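Local coordinates for protein putative NAD(P)H nitroreductase ydfN (Bacillus subtilis, PDB 3BEM) that is a putative FMN-dependent NAD(P)H nitroreductase that may contribute to the degradation of aromatic compounds, at residues B[132-135]-B[136-140]. The protein carries 3 engineered substitutions. Sequence-based numbering, arbitrary orientation. Where two conformers were deposited one is given.
Sequences ENRG and EQFKR
Arg134 lays its aliphatic shank across one face of the Phe138 ring, with CD 3.5 Å from the ring centroid in a CH-pi contact. The guanidinium runs on past the ring, its plane turned 70° from that of the phenyl group, and makes an off-centre cation-pi contact; its NH2 is held by the carbonyl of Phe171 of the second subunit. The Phe138 chi1 of 179° turns the ring toward the preceding turn, where its face meets Arg134 CD. A water bridges Arg134 O and Phe138 N. Lys139 NZ joins two carboxylates, meeting Glu136 OE2 at 2.8 Å on its syn side and Glu132 OE1 at 3.0 Å from above the carboxylate plane; Tyr99 also bonds to this ammonium. A methionine in place of Lys139 would probably leave Glu132 OE1 and Glu136 OE2, 5.0 Å apart, without the positive charge between them. At the backbone angles of Gly135 (phi 99°) a CB would jam against the carbonyl O of Arg134, which calls for glycine; its O accepts a hydrogen bond from Lys139 N at 3.1 Å. Gly135 thus ends helix 117-134 and N-caps helix 136-161, a glycine-broken helix-helix junction at the dimer interface of this nitroreductase-family flavoprotein.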
ATOM      1  N   GLU B 132      16.109 -15.383  -1.283  1.00 20.91           N
ATOM      2  CA  GLU B 132      16.855 -16.327  -0.435  1.00 22.78           C
ATOM      3  C   GLU B 132      18.107 -15.697   0.182  1.00 23.95           C
ATOM      4  O   GLU B 132      18.419 -15.984   1.334  1.00 26.03           O
ATOM      5  CB  GLU B 132      17.233 -17.595  -1.212  1.00 21.75           C
ATOM      6  CG  GLU B 132      16.076 -18.432  -1.738  1.00 25.67           C
ATOM      7  CD  GLU B 132      15.413 -19.337  -0.697  1.00 39.41           C
ATOM      8  OE1 GLU B 132      15.462 -19.037   0.542  1.00 42.01           O
ATOM      9  OE2 GLU B 132      14.826 -20.363  -1.146  1.00 38.60           O
ATOM     10  N   ASN B 133      18.818 -14.846  -0.565  1.00 23.85           N
ATOM     11  CA  ASN B 133      20.002 -14.186  -0.013  1.00 24.85           C
ATOM     12  C   ASN B 133      19.676 -13.282   1.178  1.00 22.52           C
ATOM     13  O   ASN B 133      20.488 -13.133   2.074  1.00 24.63           O
ATOM     14  CB  ASN B 133      20.772 -13.372  -1.066  1.00 25.70           C
ATOM     15  CG  ASN B 133      21.485 -14.255  -2.115  1.00 25.96           C
ATOM     16  OD1 ASN B 133      21.598 -15.490  -1.987  1.00 29.45           O
ATOM     17  ND2 ASN B 133      21.938 -13.616  -3.188  1.00 28.77           N
ATOM     18  N   ARG B 134      18.495 -12.672   1.168  0.50 21.33           N
ATOM     19  CA  ARG B 134      18.114 -11.723   2.200  0.50 22.19           C
ATOM     20  C   ARG B 134      17.524 -12.443   3.417  0.50 22.31           C
ATOM     21  O   ARG B 134      17.733 -12.007   4.548  0.50 25.61           O
ATOM     22  CB  ARG B 134      17.158 -10.645   1.658  0.50 21.77           C
ATOM     23  CG  ARG B 134      17.820  -9.666   0.699  0.50 21.33           C
ATOM     24  CD  ARG B 134      17.044  -8.361   0.531  0.50 24.48           C
ATOM     25  NE  ARG B 134      17.868  -7.335  -0.112  0.50 29.88           N
ATOM     26  CZ  ARG B 134      17.598  -6.029  -0.118  0.50 30.40           C
ATOM     27  NH1 ARG B 134      16.503  -5.555   0.474  0.50 34.41           N
ATOM     28  NH2 ARG B 134      18.418  -5.191  -0.731  0.50 23.93           N
ATOM     29  N   GLY B 135      16.814 -13.546   3.198  1.00 20.77           N
ATOM     30  CA  GLY B 135      16.319 -14.367   4.316  1.00 21.53           C
ATOM     31  C   GLY B 135      14.879 -14.179   4.739  1.00 23.54           C
ATOM     32  O   GLY B 135      14.092 -13.544   4.054  1.00 19.69           O
ATOM     33  N   GLU B 136      14.535 -14.769   5.875  1.00 24.45           N
ATOM     34  CA  GLU B 136      13.143 -14.940   6.277  1.00 23.92           C
ATOM     35  C   GLU B 136      12.468 -13.626   6.606  1.00 24.48           C
ATOM     36  O   GLU B 136      11.291 -13.415   6.247  1.00 21.57           O
ATOM     37  CB  GLU B 136      13.054 -15.852   7.513  1.00 24.05           C
ATOM     38  CG  GLU B 136      13.404 -17.314   7.237  1.00 31.13           C
ATOM     39  CD  GLU B 136      12.760 -17.855   5.968  1.00 36.32           C
ATOM     40  OE1 GLU B 136      11.501 -17.900   5.900  1.00 43.36           O
ATOM     41  OE2 GLU B 136      13.528 -18.186   5.030  1.00 35.96           O
ATOM     42  N   GLN B 137      13.175 -12.756   7.325  1.00 21.99           N
ATOM     43  CA  GLN B 137      12.600 -11.454   7.659  1.00 21.11           C
ATOM     44  C   GLN B 137      12.216 -10.711   6.369  1.00 21.00           C
ATOM     45  O   GLN B 137      11.126 -10.147   6.300  1.00 18.82           O
ATOM     46  CB  GLN B 137      13.530 -10.586   8.513  1.00 21.83           C
ATOM     47  CG  GLN B 137      12.881  -9.309   8.975  1.00 23.14           C
ATOM     48  CD  GLN B 137      13.763  -8.448   9.875  1.00 29.15           C
ATOM     49  OE1 GLN B 137      13.420  -8.205  11.039  1.00 41.47           O
ATOM     50  NE2 GLN B 137      14.897  -7.961   9.333  1.00 30.41           N
ATOM     51  N   PHE B 138      13.126 -10.686   5.396  1.00 18.95           N
ATOM     52  CA  PHE B 138      12.871 -10.018   4.128  1.00 19.25           C
ATOM     53  C   PHE B 138      11.634 -10.612   3.412  1.00 17.73           C
ATOM     54  O   PHE B 138      10.808  -9.875   2.889  1.00 16.35           O
ATOM     55  CB  PHE B 138      14.084 -10.043   3.206  1.00 17.98           C
ATOM     56  CG  PHE B 138      13.830  -9.367   1.882  1.00 19.00           C
ATOM     57  CD1 PHE B 138      13.726  -7.977   1.822  1.00 20.74           C
ATOM     58  CD2 PHE B 138      13.623 -10.106   0.716  1.00 18.79           C
ATOM     59  CE1 PHE B 138      13.439  -7.338   0.617  1.00 25.01           C
ATOM     60  CE2 PHE B 138      13.342  -9.459  -0.483  1.00 22.69           C
ATOM     61  CZ  PHE B 138      13.245  -8.064  -0.506  1.00 20.39           C
ATOM     62  N   LYS B 139      11.517 -11.933   3.369  1.00 16.46           N
ATOM     63  CA  LYS B 139      10.378 -12.619   2.779  1.00 16.83           C
ATOM     64  C   LYS B 139       9.076 -12.166   3.401  1.00 16.77           C
ATOM     65  O   LYS B 139       8.086 -11.961   2.713  1.00 16.50           O
ATOM     66  CB  LYS B 139      10.505 -14.140   2.935  1.00 20.33           C
ATOM     67  CG  LYS B 139      11.628 -14.780   2.096  1.00 18.22           C
ATOM     68  CD  LYS B 139      11.771 -16.232   2.444  1.00 20.65           C
ATOM     69  CE  LYS B 139      13.000 -16.822   1.822  1.00 28.62           C
ATOM     70  NZ  LYS B 139      13.112 -18.266   2.238  1.00 29.93           N
ATOM     71  N   ARG B 140       9.083 -11.998   4.727  1.00 18.25           N
ATOM     72  CA  ARG B 140       7.892 -11.539   5.428  1.00 16.69           C
ATOM     73  C   ARG B 140       7.641 -10.047   5.188  1.00 16.92           C
ATOM     74  O   ARG B 140       6.478  -9.640   5.030  1.00 17.88           O
ATOM     75  CB  ARG B 140       8.037 -11.854   6.928  1.00 17.65           C
ATOM     76  CG  ARG B 140       6.841 -11.479   7.743  1.00 23.11           C
ATOM     77  CD  ARG B 140       6.905 -12.086   9.140  1.00 23.62           C
ATOM     78  NE  ARG B 140       5.732 -11.622   9.834  1.00 21.59           N
ATOM     79  CZ  ARG B 140       5.667 -10.491  10.504  1.00 23.93           C
ATOM     80  NH1 ARG B 140       6.741  -9.743  10.669  1.00 21.44           N
ATOM     81  NH2 ARG B 140       4.500 -10.116  11.021  1.00 23.01           N
TER
HETATM   82  O   HOH W   1      15.995 -11.318   6.266  1.00 29.86           O